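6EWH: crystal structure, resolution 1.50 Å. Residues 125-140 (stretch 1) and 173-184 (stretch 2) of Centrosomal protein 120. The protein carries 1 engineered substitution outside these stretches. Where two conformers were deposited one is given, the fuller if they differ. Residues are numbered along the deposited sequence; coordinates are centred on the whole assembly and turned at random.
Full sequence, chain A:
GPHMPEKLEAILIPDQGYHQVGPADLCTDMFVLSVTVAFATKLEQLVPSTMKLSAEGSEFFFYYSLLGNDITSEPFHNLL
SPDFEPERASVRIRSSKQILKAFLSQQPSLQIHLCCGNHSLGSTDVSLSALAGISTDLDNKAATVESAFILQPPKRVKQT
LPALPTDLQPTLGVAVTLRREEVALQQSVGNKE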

# COMPACT_ATOMS: atom_id res chain seq x y z
N ASP A 125 -4.38 -4.27 -5.85
CA ASP A 125 -3.65 -3.26 -6.61
C ASP A 125 -4.07 -1.88 -6.15
O ASP A 125 -5.26 -1.55 -6.17
CB ASP A 125 -4.02 -3.37 -8.09
CG ASP A 125 -3.22 -4.41 -8.83
OD1 ASP A 125 -2.85 -5.42 -8.21
OD2 ASP A 125 -2.94 -4.20 -10.03
N VAL A 126 -3.09 -1.06 -5.77
CA VAL A 126 -3.34 0.32 -5.34
C VAL A 126 -2.59 1.24 -6.29
O VAL A 126 -1.36 1.21 -6.36
CB VAL A 126 -2.90 0.54 -3.89
CG1 VAL A 126 -3.19 1.96 -3.49
CG2 VAL A 126 -3.64 -0.44 -2.97
N SER A 127 -3.33 2.06 -7.02
CA SER A 127 -2.73 2.84 -8.09
C SER A 127 -1.93 4.00 -7.52
O SER A 127 -2.46 4.80 -6.74
CB SER A 127 -3.82 3.38 -9.01
OG SER A 127 -3.27 4.19 -10.02
N LEU A 128 -0.66 4.09 -7.90
CA LEU A 128 0.08 5.31 -7.61
C LEU A 128 -0.20 6.39 -8.65
O LEU A 128 -0.14 7.58 -8.32
CB LEU A 128 1.58 5.04 -7.53
CG LEU A 128 2.02 4.11 -6.40
CD1 LEU A 128 3.50 3.84 -6.50
CD2 LEU A 128 1.67 4.70 -5.05
N SER A 129 -0.48 6.00 -9.89
CA SER A 129 -0.82 6.99 -10.90
C SER A 129 -2.10 7.73 -10.55
O SER A 129 -2.23 8.92 -10.85
CB SER A 129 -0.92 6.35 -12.29
OG SER A 129 -1.97 5.41 -12.34
N ALA A 130 -3.05 7.05 -9.91
CA ALA A 130 -4.26 7.73 -9.44
C ALA A 130 -3.91 8.83 -8.46
O ALA A 130 -4.48 9.93 -8.51
CB ALA A 130 -5.21 6.73 -8.78
N LEU A 131 -2.95 8.56 -7.57
CA LEU A 131 -2.51 9.55 -6.60
C LEU A 131 -1.83 10.72 -7.30
O LEU A 131 -2.09 11.89 -6.98
CB LEU A 131 -1.57 8.89 -5.60
CG LEU A 131 -0.85 9.85 -4.65
CD1 LEU A 131 -1.85 10.65 -3.81
CD2 LEU A 131 0.11 9.07 -3.76
N ALA A 132 -0.93 10.41 -8.24
CA ALA A 132 -0.28 11.47 -9.01
C ALA A 132 -1.31 12.36 -9.70
O ALA A 132 -1.14 13.58 -9.76
CB ALA A 132 0.66 10.85 -10.04
N GLY A 133 -2.38 11.75 -10.21
CA GLY A 133 -3.38 12.52 -10.94
C GLY A 133 -4.09 13.58 -10.11
O GLY A 133 -4.54 14.59 -10.64
N ILE A 134 -4.19 13.36 -8.80
CA ILE A 134 -4.83 14.33 -7.92
C ILE A 134 -3.82 15.16 -7.12
O ILE A 134 -4.23 15.94 -6.25
CB ILE A 134 -5.87 13.67 -7.00
CG1 ILE A 134 -5.21 12.58 -6.14
CG2 ILE A 134 -7.02 13.09 -7.82
CD1 ILE A 134 -5.94 12.31 -4.86
N SER A 135 -2.53 15.00 -7.39
CA SER A 135 -1.49 15.74 -6.66
C SER A 135 -1.28 17.10 -7.33
O SER A 135 -0.23 17.40 -7.90
CB SER A 135 -0.21 14.93 -6.57
OG SER A 135 -0.40 13.74 -5.82
N THR A 136 -2.31 17.93 -7.24
CA THR A 136 -2.39 19.16 -8.03
C THR A 136 -2.27 20.43 -7.20
O THR A 136 -2.38 21.52 -7.77
CB THR A 136 -3.71 19.20 -8.80
OG1 THR A 136 -4.80 19.05 -7.88
CG2 THR A 136 -3.76 18.08 -9.84
N ASP A 137 -2.05 20.35 -5.90
CA ASP A 137 -1.88 21.54 -5.07
C ASP A 137 -0.85 21.25 -3.97
O ASP A 137 -1.07 21.55 -2.79
CB ASP A 137 -3.21 22.02 -4.50
CG ASP A 137 -3.10 23.41 -3.87
OD1 ASP A 137 -2.21 24.18 -4.28
OD2 ASP A 137 -3.90 23.71 -2.96
N LEU A 138 0.28 20.67 -4.36
CA LEU A 138 1.26 20.19 -3.39
C LEU A 138 1.96 21.31 -2.63
O LEU A 138 2.55 21.04 -1.58
CB LEU A 138 2.31 19.32 -4.10
CG LEU A 138 1.79 17.95 -4.53
CD1 LEU A 138 2.80 17.31 -5.47
CD2 LEU A 138 1.51 17.05 -3.32
N ASP A 139 1.94 22.54 -3.14
CA ASP A 139 2.52 23.61 -2.35
C ASP A 139 1.70 23.90 -1.10
O ASP A 139 2.23 24.45 -0.13
CB ASP A 139 2.64 24.89 -3.17
CG ASP A 139 3.62 24.78 -4.31
OD1 ASP A 139 4.38 23.79 -4.37
OD2 ASP A 139 3.63 25.70 -5.15
N ASN A 140 0.42 23.54 -1.11
CA ASN A 140 -0.50 23.91 -0.04
C ASN A 140 -1.10 22.74 0.70
O ASN A 140 -1.40 22.88 1.89
CB ASN A 140 -1.63 24.79 -0.59
CG ASN A 140 -1.10 26.09 -1.19
OD1 ASN A 140 -0.57 26.94 -0.48
ND2 ASN A 140 -1.24 26.23 -2.50
N GLY A 173 -8.85 -1.46 3.76
CA GLY A 173 -8.84 -0.01 3.67
C GLY A 173 -7.42 0.52 3.58
O GLY A 173 -6.60 0.23 4.46
N VAL A 174 -7.10 1.24 2.51
CA VAL A 174 -5.75 1.78 2.30
C VAL A 174 -5.85 3.26 1.97
O VAL A 174 -6.71 3.68 1.20
CB VAL A 174 -5.03 1.05 1.15
CG1 VAL A 174 -3.60 1.55 0.99
CG2 VAL A 174 -5.04 -0.46 1.37
N ALA A 175 -4.92 4.04 2.51
CA ALA A 175 -4.74 5.43 2.10
C ALA A 175 -3.31 5.61 1.63
O ALA A 175 -2.37 5.24 2.35
CB ALA A 175 -5.01 6.38 3.27
N VAL A 176 -3.14 6.16 0.44
CA VAL A 176 -1.83 6.54 -0.07
C VAL A 176 -1.79 8.06 -0.18
O VAL A 176 -2.73 8.67 -0.69
CB VAL A 176 -1.51 5.87 -1.42
CG1 VAL A 176 -1.42 4.36 -1.26
CG2 VAL A 176 -2.55 6.25 -2.48
N THR A 177 -0.72 8.66 0.33
CA THR A 177 -0.64 10.12 0.41
C THR A 177 0.71 10.61 -0.10
O THR A 177 1.74 9.98 0.14
CB THR A 177 -0.84 10.56 1.88
OG1 THR A 177 -2.19 10.29 2.27
CG2 THR A 177 -0.57 12.06 2.07
N LEU A 178 0.69 11.73 -0.82
CA LEU A 178 1.90 12.44 -1.20
C LEU A 178 1.82 13.86 -0.67
O LEU A 178 0.78 14.51 -0.81
CB LEU A 178 2.04 12.45 -2.72
CG LEU A 178 3.25 13.21 -3.28
CD1 LEU A 178 4.56 12.51 -2.90
CD2 LEU A 178 3.15 13.40 -4.77
N ARG A 179 2.90 14.34 -0.05
CA ARG A 179 2.90 15.72 0.41
C ARG A 179 4.32 16.26 0.39
O ARG A 179 5.29 15.50 0.49
CB ARG A 179 2.32 15.83 1.83
CG ARG A 179 3.11 15.07 2.87
CD ARG A 179 2.41 15.09 4.22
NE ARG A 179 3.17 14.34 5.22
CZ ARG A 179 4.23 14.81 5.86
NH1 ARG A 179 4.68 16.03 5.62
NH2 ARG A 179 4.86 14.04 6.74
N ARG A 180 4.44 17.58 0.28
CA ARG A 180 5.71 18.21 0.60
C ARG A 180 6.01 17.97 2.07
O ARG A 180 5.11 17.92 2.91
CB ARG A 180 5.63 19.72 0.35
CG ARG A 180 5.68 20.10 -1.11
CD ARG A 180 5.81 21.62 -1.24
NE ARG A 180 5.89 22.12 -2.61
CZ ARG A 180 6.99 22.12 -3.36
NH1 ARG A 180 8.12 21.62 -2.88
NH2 ARG A 180 6.97 22.62 -4.59
N GLU A 181 7.29 17.77 2.37
CA GLU A 181 7.66 17.40 3.73
C GLU A 181 7.25 18.48 4.72
O GLU A 181 6.87 18.16 5.86
CB GLU A 181 9.16 17.13 3.79
CG GLU A 181 9.60 16.62 5.15
CD GLU A 181 10.93 15.93 5.06
OE1 GLU A 181 11.95 16.63 4.86
OE2 GLU A 181 10.96 14.69 5.18
N GLU A 182 7.30 19.75 4.31
CA GLU A 182 6.93 20.85 5.19
C GLU A 182 5.42 21.11 5.24
O GLU A 182 4.99 22.00 5.99
CB GLU A 182 7.69 22.12 4.79
CG GLU A 182 7.22 22.77 3.50
CD GLU A 182 7.87 22.21 2.25
OE1 GLU A 182 8.45 21.10 2.32
OE2 GLU A 182 7.82 22.88 1.20
N VAL A 183 4.62 20.38 4.48
CA VAL A 183 3.17 20.52 4.49
C VAL A 183 2.60 19.41 5.36
O VAL A 183 2.70 18.23 5.00
CB VAL A 183 2.58 20.49 3.07
CG1 VAL A 183 1.06 20.46 3.12
CG2 VAL A 183 3.06 21.70 2.29
N ALA A 184 2.03 19.79 6.49
CA ALA A 184 1.52 18.82 7.45
C ALA A 184 0.35 18.04 6.87
O ALA A 184 -0.46 18.56 6.10
CB ALA A 184 1.07 19.53 8.73
O HOH W 1 1.94 18.86 -0.12

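The alternation of the strand at 173-180 sets the side chains of this contact. The CA-to-CB bonds of V174, V176, L178 and R180 point toward stretch 1, whereas those of A175, T177 and R179 point away. V126, with chi1 at -179° (t), meets the first two: its CG1 lies 3.7 Å from V176 CG1, and its CG2 is 4.4 Å from V174 CG1, a looser approach.

The helix at 128-133 runs at 44° to the strand, with axes 8.9 Å apart at their closest, and L131 bridges that gap. Its t, p rotamer (170°, 60°) carries L131 CD2 to 4.1 Å from V176 CG2 and to 4.0 Å from L178 CB, so a single methyl serves two neighbours on the same strand face. Just before the helix, S127 points away from the strand; with chi1 at 177° its OG accepts from A130 N (2.9 Å, 155°), capping the helix.

S135 points toward the strand, yet its hydroxyl is satisfied at home: with chi1 at -64°, S135 OG donates to L131 O at 2.8 Å, and the same OG sits 3.7 Å from L178 CD2. L138 starts sideways, but its m, t rotamer (-73°, 168°) brings the tip inward, with L138 CD1 4.0 Å from L178 CD2 and L138 CD2 3.6 Å from L178 O.

Polar contacts close the far end. D139 begins away from stretch 2, but chi1 at -66° returns its carboxylate, and D139 OD1 accepts from both R180 NE and R180 NH2, each at 2.9 Å (143° and 141°), in a salt bridge along the guanidinium edge. The extended chi2 and chi3 of R180 (-172°, 179°) permit that reach. Water 1 joins the backbones, donating to L138 O (2.7 Å) and accepting from R180 N (2.8 Å). At the last position of the type I turn R180 to V183, V183 CG1 packs 3.7 Å from N140 O.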